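Local atomic coordinates of proline dehydrogenase (Bradyrhizobium japonicum USDA 110, PDB entry 3HAZ), a protein that is a bifunctional flavoenzyme that probably oxidises proline to glutamate through FAD-dependent proline dehydrogenase and NAD-dependent 1-pyrroline-5-carboxylate dehydrogenase activities. Residues E48-R53 and A471-Y476; N765-D770 and G919-I924; R798-Q803 and L892-Y897. All coordinates share one frame; numbering follows the deposited sequence.

Contact 1: E48-R53 and A471-Y476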
loop_
_atom_site.group_PDB
_atom_site.type_symbol
_atom_site.label_atom_id
_atom_site.label_comp_id
_atom_site.label_asym_id
_atom_site.label_seq_id
_atom_site.Cartn_x
_atom_site.Cartn_y
_atom_site.Cartn_z
ATOM N N GLU A 48 12.773 30.862 -31.028
ATOM C CA GLU A 48 11.679 31.583 -31.682
ATOM C C GLU A 48 11.733 31.403 -33.189
ATOM O O GLU A 48 10.713 31.140 -33.829
ATOM C CB GLU A 48 11.727 33.076 -31.351
ATOM C CG GLU A 48 11.222 33.418 -29.971
ATOM C CD GLU A 48 11.154 34.911 -29.740
ATOM O OE1 GLU A 48 12.140 35.600 -30.070
ATOM O OE2 GLU A 48 10.116 35.392 -29.229
ATOM N N ALA A 49 12.926 31.561 -33.755
ATOM C CA ALA A 49 13.117 31.336 -35.179
ATOM C C ALA A 49 12.792 29.886 -35.531
ATOM O O ALA A 49 12.142 29.613 -36.536
ATOM C CB ALA A 49 14.550 31.679 -35.593
ATOM N N ILE A 50 13.248 28.956 -34.698
ATOM C CA ILE A 50 12.993 27.545 -34.949
ATOM C C ILE A 50 11.494 27.277 -34.977
ATOM O O ILE A 50 11.008 26.489 -35.786
ATOM C CB ILE A 50 13.645 26.649 -33.882
ATOM C CG1 ILE A 50 15.165 26.624 -34.051
ATOM C CG2 ILE A 50 13.092 25.235 -33.970
ATOM C CD1 ILE A 50 15.882 25.906 -32.914
ATOM N N ARG A 51 10.761 27.936 -34.085
ATOM C CA ARG A 51 9.321 27.723 -33.990
ATOM C C ARG A 51 8.513 28.665 -34.877
ATOM O O ARG A 51 7.288 28.722 -34.775
ATOM C CB ARG A 51 8.861 27.801 -32.534
ATOM C CG ARG A 51 9.403 26.659 -31.699
ATOM C CD ARG A 51 8.821 26.650 -30.316
ATOM N NE ARG A 51 8.978 25.334 -29.705
ATOM C CZ ARG A 51 8.611 25.046 -28.463
ATOM N NH1 ARG A 51 8.063 25.987 -27.702
ATOM N NH2 ARG A 51 8.792 23.821 -27.985
ATOM N N LYS A 52 9.195 29.392 -35.757
ATOM C CA LYS A 52 8.493 30.213 -36.731
ATOM C C LYS A 52 7.625 29.305 -37.598
ATOM O O LYS A 52 6.398 29.368 -37.532
ATOM C CB LYS A 52 9.474 31.017 -37.587
ATOM C CG LYS A 52 8.818 32.128 -38.405
ATOM C CD LYS A 52 9.840 33.176 -38.835
ATOM C CE LYS A 52 9.172 34.449 -39.352
ATOM N NZ LYS A 52 8.706 34.334 -40.768
ATOM N N ARG A 53 8.281 28.457 -38.391
ATOM C CA ARG A 53 7.623 27.454 -39.234
ATOM C C ARG A 53 6.957 28.063 -40.469
ATOM O O ARG A 53 7.221 29.209 -40.835
ATOM C CB ARG A 53 6.601 26.640 -38.433
ATOM C CG ARG A 53 5.170 27.127 -38.596
ATOM C CD ARG A 53 4.320 26.787 -37.386
ATOM N NE ARG A 53 3.627 25.510 -37.524
ATOM C CZ ARG A 53 2.481 25.352 -38.178
ATOM N NH1 ARG A 53 1.904 26.391 -38.767
ATOM N NH2 ARG A 53 1.910 24.155 -38.248
ATOM N N ALA A 471 13.586 17.487 -31.473
ATOM C CA ALA A 471 12.255 16.915 -31.332
ATOM C C ALA A 471 11.388 17.788 -30.433
ATOM O O ALA A 471 10.270 18.150 -30.796
ATOM C CB ALA A 471 12.340 15.506 -30.773
ATOM N N GLN A 472 11.915 18.117 -29.257
ATOM C CA GLN A 472 11.196 18.927 -28.287
ATOM C C GLN A 472 10.864 20.322 -28.820
ATOM O O GLN A 472 9.747 20.810 -28.650
ATOM C CB GLN A 472 11.997 19.028 -26.993
ATOM C CG GLN A 472 12.208 17.685 -26.321
ATOM C CD GLN A 472 12.916 17.802 -24.991
ATOM O OE1 GLN A 472 12.704 18.756 -24.240
ATOM N NE2 GLN A 472 13.764 16.825 -24.688
ATOM N N ALA A 473 11.831 20.959 -29.468
ATOM C CA ALA A 473 11.594 22.276 -30.037
ATOM C C ALA A 473 10.434 22.218 -31.024
ATOM O O ALA A 473 9.697 23.184 -31.181
ATOM C CB ALA A 473 12.845 22.797 -30.711
ATOM N N ALA A 474 10.269 21.071 -31.675
ATOM C CA ALA A 474 9.222 20.901 -32.678
ATOM C C ALA A 474 7.882 20.529 -32.050
ATOM O O ALA A 474 6.870 20.427 -32.742
ATOM C CB ALA A 474 9.634 19.850 -33.694
ATOM N N ASP A 475 7.883 20.318 -30.738
ATOM C CA ASP A 475 6.677 19.953 -30.014
ATOM C C ASP A 475 6.206 21.157 -29.207
ATOM O O ASP A 475 6.778 21.477 -28.165
ATOM C CB ASP A 475 6.957 18.760 -29.094
ATOM C CG ASP A 475 5.750 18.359 -28.258
ATOM O OD1 ASP A 475 4.626 18.825 -28.565
ATOM O OD2 ASP A 475 5.931 17.574 -27.295
ATOM N N TYR A 476 5.160 21.822 -29.686
ATOM C CA TYR A 476 4.730 23.085 -29.080
ATOM C C TYR A 476 4.151 22.947 -27.672
ATOM O O TYR A 476 3.826 23.942 -27.028
ATOM C CB TYR A 476 3.770 23.843 -30.002
ATOM C CG TYR A 476 4.450 24.455 -31.207
ATOM C CD1 TYR A 476 5.837 24.546 -31.274
ATOM C CD2 TYR A 476 3.710 24.967 -32.262
ATOM C CE1 TYR A 476 6.463 25.111 -32.374
ATOM C CE2 TYR A 476 4.327 25.541 -33.361
ATOM C CZ TYR A 476 5.702 25.609 -33.413
ATOM O OH TYR A 476 6.313 26.175 -34.508
#
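Hydrogen bonds from the Arg51 guanidinium carry most of the polar grip. Extended from CG to NE, the chain delivers its head edge-on to two successive backbone carbonyls. Arg51 NE reaches Ala473 O at 2.7 Å with an N-H...O angle of 166°, in the carbonyl plane and on a lone pair. Arg51 NH2 donates to Gln472 O at 3.2 Å, from above that carbonyl plane; Gln472 O also takes Asp475 N, and Arg51 NH2 has a further acceptor in Val478 O. Residues 48-50 end helix 33-50, and Arg51 is the first to leave helical geometry; its head thus ties this N-terminal helix to helix 469-473, which opens with the FAD-binding Phe469 and comes after strand 440-448 of the (beta-alpha)8 barrel and the intervening helix 452-463. An alanine at Arg51 would remove the guanidinium and would probably loosen the carbonyls of Gln472 and Ala473 from helix 33-50.

Tyr476 meets Arg51 tip to tip, the ring and guanidinium planes 69° apart. Tyr476 OH makes a weak 2.7 Å hydrogen bond to Arg51 O. Tyr476 CD1 lies 3.6 Å above one guanidinium face of Arg51. Tyr476 CE1 comes to 3.4 Å from Arg51 CG. The same ring also meets Phe67 of the second subunit.

Apolar contact is slight: Ile50 CG2 touches Ala473 CB at 4.1 Å, and Ile50 also packs on Leu427 of helix 425-434.

Contact 2: N765-D770 and G919-I924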
loop_
_atom_site.group_PDB
_atom_site.type_symbol
_atom_site.label_atom_id
_atom_site.label_comp_id
_atom_site.label_asym_id
_atom_site.label_seq_id
_atom_site.Cartn_x
_atom_site.Cartn_y
_atom_site.Cartn_z
ATOM N N ASN A 765 20.695 -25.937 -37.742
ATOM C CA ASN A 765 20.110 -24.635 -37.457
ATOM C C ASN A 765 20.059 -23.736 -38.687
ATOM O O ASN A 765 21.064 -23.549 -39.370
ATOM C CB ASN A 765 20.870 -23.963 -36.306
ATOM C CG ASN A 765 21.005 -24.874 -35.093
ATOM O OD1 ASN A 765 20.040 -25.506 -34.669
ATOM N ND2 ASN A 765 22.210 -24.958 -34.543
ATOM N N ALA A 766 18.875 -23.192 -38.955
ATOM C CA ALA A 766 18.637 -22.346 -40.117
ATOM C C ALA A 766 18.552 -20.883 -39.730
ATOM O O ALA A 766 18.301 -20.541 -38.572
ATOM C CB ALA A 766 17.343 -22.764 -40.819
ATOM N N MET A 767 18.771 -20.022 -40.716
ATOM C CA MET A 767 18.424 -18.614 -40.607
ATOM C C MET A 767 17.600 -18.226 -41.828
ATOM O O MET A 767 17.889 -18.659 -42.941
ATOM C CB MET A 767 19.666 -17.726 -40.521
ATOM C CG MET A 767 19.330 -16.235 -40.587
ATOM S SD MET A 767 20.762 -15.146 -40.457
ATOM C CE MET A 767 21.207 -15.333 -38.729
ATOM N N ILE A 768 16.568 -17.420 -41.615
ATOM C CA ILE A 768 15.799 -16.879 -42.725
ATOM C C ILE A 768 16.039 -15.376 -42.802
ATOM O O ILE A 768 15.807 -14.650 -41.832
ATOM C CB ILE A 768 14.299 -17.165 -42.568
ATOM C CG1 ILE A 768 14.058 -18.668 -42.389
ATOM C CG2 ILE A 768 13.521 -16.625 -43.763
ATOM C CD1 ILE A 768 12.606 -19.021 -42.096
ATOM N N ALA A 769 16.547 -14.920 -43.942
ATOM C CA ALA A 769 16.765 -13.493 -44.167
ATOM C C ALA A 769 16.000 -13.028 -45.408
ATOM O O ALA A 769 16.204 -13.571 -46.497
ATOM C CB ALA A 769 18.262 -13.199 -44.315
ATOM N N ASP A 770 15.117 -12.041 -45.245
ATOM C CA ASP A 770 14.379 -11.493 -46.389
ATOM C C ASP A 770 15.003 -10.189 -46.872
ATOM O O ASP A 770 15.994 -9.732 -46.304
ATOM C CB ASP A 770 12.873 -11.339 -46.087
ATOM C CG ASP A 770 12.567 -10.251 -45.066
ATOM O OD1 ASP A 770 13.350 -9.289 -44.911
ATOM O OD2 ASP A 770 11.500 -10.350 -44.427
ATOM N N GLY A 919 17.412 -18.414 -36.741
ATOM C CA GLY A 919 17.620 -16.989 -36.913
ATOM C C GLY A 919 16.622 -16.403 -37.895
ATOM O O GLY A 919 16.313 -17.025 -38.908
ATOM N N VAL A 920 16.107 -15.212 -37.590
ATOM C CA VAL A 920 15.231 -14.495 -38.512
ATOM C C VAL A 920 15.694 -13.051 -38.656
ATOM O O VAL A 920 15.779 -12.318 -37.671
ATOM C CB VAL A 920 13.754 -14.474 -38.048
ATOM C CG1 VAL A 920 12.878 -13.757 -39.087
ATOM C CG2 VAL A 920 13.243 -15.877 -37.794
ATOM N N HIS A 921 16.000 -12.653 -39.887
ATOM C CA HIS A 921 16.393 -11.282 -40.179
ATOM C C HIS A 921 15.363 -10.637 -41.089
ATOM O O HIS A 921 15.207 -11.037 -42.244
ATOM C CB HIS A 921 17.771 -11.232 -40.834
ATOM C CG HIS A 921 18.878 -10.899 -39.887
ATOM N ND1 HIS A 921 19.459 -11.837 -39.059
ATOM C CD2 HIS A 921 19.504 -9.727 -39.624
ATOM C CE1 HIS A 921 20.401 -11.260 -38.335
ATOM N NE2 HIS A 921 20.453 -9.982 -38.665
ATOM N N SER A 922 14.668 -9.639 -40.556
ATOM C CA SER A 922 13.578 -8.997 -41.268
ATOM C C SER A 922 13.122 -7.756 -40.540
ATOM O O SER A 922 13.160 -7.698 -39.311
ATOM C CB SER A 922 12.393 -9.946 -41.411
ATOM O OG SER A 922 11.285 -9.284 -42.011
ATOM N N ARG A 923 12.685 -6.769 -41.315
ATOM C CA ARG A 923 12.097 -5.555 -40.778
ATOM C C ARG A 923 10.622 -5.815 -40.474
ATOM O O ARG A 923 10.008 -5.113 -39.673
ATOM C CB ARG A 923 12.234 -4.418 -41.807
ATOM C CG ARG A 923 12.082 -3.008 -41.250
ATOM C CD ARG A 923 12.635 -1.982 -42.243
ATOM N NE ARG A 923 11.725 -1.762 -43.361
ATOM C CZ ARG A 923 12.105 -1.394 -44.580
ATOM N NH1 ARG A 923 11.196 -1.221 -45.524
ATOM N NH2 ARG A 923 13.389 -1.209 -44.863
ATOM N N ILE A 924 10.070 -6.851 -41.102
ATOM C CA ILE A 924 8.621 -7.061 -41.139
ATOM C C ILE A 924 8.065 -7.873 -39.960
ATOM O O ILE A 924 8.128 -9.105 -39.944
ATOM C CB ILE A 924 8.208 -7.722 -42.468
ATOM C CG1 ILE A 924 8.860 -6.981 -43.641
ATOM C CG2 ILE A 924 6.693 -7.751 -42.604
ATOM C CD1 ILE A 924 8.511 -7.544 -45.015
#
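Met767 and His921 cross obliquely on the face of the sheet they share with Ala769. With CG anti to the backbone N (chi1 173°), the methionine runs out over Gly919, Met767 CG 3.5 Å from Gly919 O, then bends at its last torsion. Met767 SD comes to 3.8 Å from His921 ND1 and sits 57° off the ring normal, so this is a slanting Met-aromatic approach. His921 ND1 is buried and has no hydrogen-bond partner in the model. Where a beta carbon built on Gly919 would stand, Met767 CE lies only 2.9 Å away; the methionine thus occupies the place a side chain would need. Further along, Ala769 CB meets His921 CB at 4.0 Å.

Ile768 and Val920 point to the other face, where both pack on Ile931 of helix 925-934.

Beyond the strand ends Asp770 and Ser922 form a polar pair. Asp770 CG takes the crowded position between backbone N and carbonyl carbon (chi1 69°), which swings OD2 to Ser922. Ser922 OG donates to the syn lone pair of Asp770 OD2 at 2.6 Å and accepts from Ile924 N at 2.9 Å, closing an ST turn. Asp770 OD1 is held by Thr772 OG1. Because Ile924 is the N-cap of helix 925-934, the helix end may help stabilise the carboxylate charge.

Backbone bonds fix the register: Ile768 N to Gly919 O (2.7 Å) is one of four alternating links, which continue through His921 N and Asp770 N. This ladder is that of neighbouring parallel strands, here in the central sheet of the aldehyde dehydrogenase catalytic domain, with strand 917-921 leading through the short 922-924 turn into helix 925-934.

Contact 3: R798-Q803 and L892-Y897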
loop_
_atom_site.group_PDB
_atom_site.type_symbol
_atom_site.label_atom_id
_atom_site.label_comp_id
_atom_site.label_asym_id
_atom_site.label_seq_id
_atom_site.Cartn_x
_atom_site.Cartn_y
_atom_site.Cartn_z
ATOM N N ARG A 798 23.835 -23.376 -39.661
ATOM C CA ARG A 798 24.266 -24.365 -40.644
ATOM C C ARG A 798 23.618 -24.116 -42.003
ATOM O O ARG A 798 24.176 -24.481 -43.040
ATOM C CB ARG A 798 23.942 -25.790 -40.170
ATOM C CG ARG A 798 24.304 -26.066 -38.718
ATOM C CD ARG A 798 25.806 -25.988 -38.499
ATOM N NE ARG A 798 26.200 -26.470 -37.174
ATOM C CZ ARG A 798 27.436 -26.381 -36.691
ATOM N NH1 ARG A 798 27.716 -26.845 -35.481
ATOM N NH2 ARG A 798 28.396 -25.818 -37.417
ATOM N N LEU A 799 22.442 -23.494 -41.998
ATOM C CA LEU A 799 21.682 -23.326 -43.230
ATOM C C LEU A 799 21.045 -21.943 -43.358
ATOM O O LEU A 799 20.092 -21.626 -42.654
ATOM C CB LEU A 799 20.606 -24.407 -43.330
ATOM C CG LEU A 799 19.794 -24.417 -44.623
ATOM C CD1 LEU A 799 20.725 -24.465 -45.823
ATOM C CD2 LEU A 799 18.834 -25.599 -44.635
ATOM N N LEU A 800 21.566 -21.125 -44.270
ATOM C CA LEU A 800 21.000 -19.798 -44.509
ATOM C C LEU A 800 20.020 -19.812 -45.675
ATOM O O LEU A 800 20.380 -20.207 -46.783
ATOM C CB LEU A 800 22.109 -18.775 -44.791
ATOM C CG LEU A 800 21.674 -17.369 -45.231
ATOM C CD1 LEU A 800 20.919 -16.619 -44.123
ATOM C CD2 LEU A 800 22.882 -16.572 -45.675
ATOM N N PHE A 801 18.784 -19.390 -45.415
ATOM C CA PHE A 801 17.819 -19.120 -46.477
ATOM C C PHE A 801 17.811 -17.612 -46.732
ATOM O O PHE A 801 17.644 -16.824 -45.804
ATOM C CB PHE A 801 16.412 -19.566 -46.074
ATOM C CG PHE A 801 16.248 -21.054 -45.920
ATOM C CD1 PHE A 801 15.885 -21.846 -47.005
ATOM C CD2 PHE A 801 16.414 -21.660 -44.680
ATOM C CE1 PHE A 801 15.703 -23.209 -46.861
ATOM C CE2 PHE A 801 16.243 -23.024 -44.533
ATOM C CZ PHE A 801 15.885 -23.801 -45.621
ATOM N N VAL A 802 17.996 -17.212 -47.985
ATOM C CA VAL A 802 18.051 -15.797 -48.340
ATOM C C VAL A 802 17.201 -15.531 -49.581
ATOM O O VAL A 802 17.258 -16.292 -50.547
ATOM C CB VAL A 802 19.497 -15.352 -48.616
ATOM C CG1 VAL A 802 20.137 -16.265 -49.661
ATOM C CG2 VAL A 802 19.518 -13.900 -49.078
ATOM N N GLN A 803 16.398 -14.470 -49.546
ATOM C CA GLN A 803 15.499 -14.177 -50.658
ATOM C C GLN A 803 16.319 -13.858 -51.902
ATOM O O GLN A 803 17.370 -13.225 -51.815
ATOM C CB GLN A 803 14.529 -13.035 -50.319
ATOM C CG GLN A 803 13.251 -13.492 -49.631
ATOM C CD GLN A 803 12.335 -12.334 -49.230
ATOM O OE1 GLN A 803 12.675 -11.167 -49.414
ATOM N NE2 GLN A 803 11.172 -12.659 -48.676
ATOM N N LEU A 892 29.086 -23.251 -43.767
ATOM C CA LEU A 892 27.779 -22.663 -44.032
ATOM C C LEU A 892 27.172 -23.212 -45.321
ATOM O O LEU A 892 27.849 -23.312 -46.343
ATOM C CB LEU A 892 27.894 -21.138 -44.125
ATOM C CG LEU A 892 26.610 -20.387 -44.455
ATOM C CD1 LEU A 892 25.649 -20.468 -43.270
ATOM C CD2 LEU A 892 26.923 -18.940 -44.799
ATOM N N HIS A 893 25.894 -23.570 -45.262
ATOM C CA HIS A 893 25.152 -23.953 -46.453
ATOM C C HIS A 893 24.098 -22.883 -46.716
ATOM O O HIS A 893 23.478 -22.382 -45.778
ATOM C CB HIS A 893 24.497 -25.324 -46.271
ATOM C CG HIS A 893 25.442 -26.385 -45.806
ATOM N ND1 HIS A 893 25.800 -26.534 -44.483
ATOM C CD2 HIS A 893 26.118 -27.341 -46.488
ATOM C CE1 HIS A 893 26.646 -27.543 -44.369
ATOM N NE2 HIS A 893 26.857 -28.048 -45.570
ATOM N N VAL A 894 23.912 -22.524 -47.988
ATOM C CA VAL A 894 22.968 -21.473 -48.359
ATOM C C VAL A 894 21.965 -21.922 -49.417
ATOM O O VAL A 894 22.321 -22.576 -50.396
ATOM C CB VAL A 894 23.696 -20.217 -48.884
ATOM C CG1 VAL A 894 22.688 -19.119 -49.215
ATOM C CG2 VAL A 894 24.722 -19.728 -47.870
ATOM N N VAL A 895 20.707 -21.560 -49.212
ATOM C CA VAL A 895 19.664 -21.783 -50.202
ATOM C C VAL A 895 18.967 -20.444 -50.484
ATOM O O VAL A 895 18.549 -19.752 -49.556
ATOM C CB VAL A 895 18.621 -22.796 -49.688
ATOM C CG1 VAL A 895 17.426 -22.863 -50.631
ATOM C CG2 VAL A 895 19.250 -24.167 -49.504
ATOM N N ARG A 896 18.849 -20.061 -51.751
ATOM C CA ARG A 896 18.090 -18.853 -52.072
ATOM C C ARG A 896 16.649 -19.234 -52.401
ATOM O O ARG A 896 16.392 -20.338 -52.870
ATOM C CB ARG A 896 18.756 -18.037 -53.195
ATOM C CG ARG A 896 18.776 -18.692 -54.572
ATOM C CD ARG A 896 19.531 -17.822 -55.567
ATOM N NE ARG A 896 20.976 -17.956 -55.413
ATOM C CZ ARG A 896 21.856 -17.009 -55.717
ATOM N NH1 ARG A 896 23.153 -17.235 -55.547
ATOM N NH2 ARG A 896 21.446 -15.836 -56.189
ATOM N N TYR A 897 15.703 -18.340 -52.127
ATOM C CA TYR A 897 14.294 -18.672 -52.323
ATOM C C TYR A 897 13.470 -17.484 -52.824
ATOM O O TYR A 897 13.836 -16.321 -52.621
ATOM C CB TYR A 897 13.677 -19.238 -51.025
ATOM C CG TYR A 897 13.462 -18.201 -49.939
ATOM C CD1 TYR A 897 12.200 -17.651 -49.712
ATOM C CD2 TYR A 897 14.520 -17.763 -49.151
ATOM C CE1 TYR A 897 11.999 -16.695 -48.727
ATOM C CE2 TYR A 897 14.331 -16.808 -48.165
ATOM C CZ TYR A 897 13.068 -16.277 -47.956
ATOM O OH TYR A 897 12.876 -15.325 -46.980
#
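The two parallel strands run in register from Leu799/His893 to Gln803/Tyr897, so bridged side chains mostly lie beside each other. Alternating bonds, Leu800 N to His893 O, Val895 N to Leu800 O and Val802 N to Val895 O, make the ladder within the aldehyde dehydrogenase sheet. On the face carrying Leu799 and Phe801, the leucine, with CG anti to the backbone N, drops Leu799 CD1 into the notch between His893 and Val895, 4.0 Å from Val895 CG2. Phe801 and Val895 point the same way; Phe801 CD1 touches Val895 CB at 3.9 Å, while Phe801 CB meets Tyr897 CD2. The Phe801 ring also packs against Val905, Ala908 and Ile909 of helix 902-911.

On the face of Leu800 and Val802, Leu800 CB faces the notch between Leu892 CD1 and Val894 CG2, the latter at 4.1 Å. Val802 puts CG1 in the crowded position (chi1 54°), where Val802 CG1 crosses Val894 CG1 at 3.9 Å. Helix 804-819 covers Val802, and Leu800 touches Val782 of helix 775-787.

At one end Tyr897 folds across the neighbouring strand. Gln803 CA stands over one ring face, 4.2 Å from the Tyr897 centroid, as a CH-pi contact. Gln803 CG is pressed to 3.2 Å from Tyr897 OH. Gln803 OE1 accepts from Ala771 N.

The Arg798 end lies near the NAD-binding Glu886 and the predicted catalytic Cys794. Arg798 O receives two donors from one residue, His893 N from above the carbonyl plane and His893 ND1 at 3.0 Å, only 3° out of the ring plane. That donation puts a proton on His893 ND1; if the ring is neutral, His893 NE2 is then probably the acceptor in its hydrogen bond with His848 NE2, and the imidazole is pinned at both nitrogens.

From the N terminus, contact 1 comes first: helix 33-50 meets residues 471-476 and closes a loop of 417 residues that includes the strands of the proline dehydrogenase barrel. The chain then enters the aldehyde dehydrogenase region, where 765-770 opens contact 2. Before contact 2 closes at 919-924, 798-803 opens contact 3 and 892-897 closes it, so contact 3 is nested inside contact 2 and contact 1 precedes both in series. Strands 765-769 and 797-803 are neighbours, linked for instance by a probable hydrogen bond from Phe801 N to Met767 O at 2.7 Å, and the strands of both contacts form one parallel run (891-897, 797-803, 765-769, 917-921). Contact 1 lies apart, its centre about 40 Å from that of contact 2.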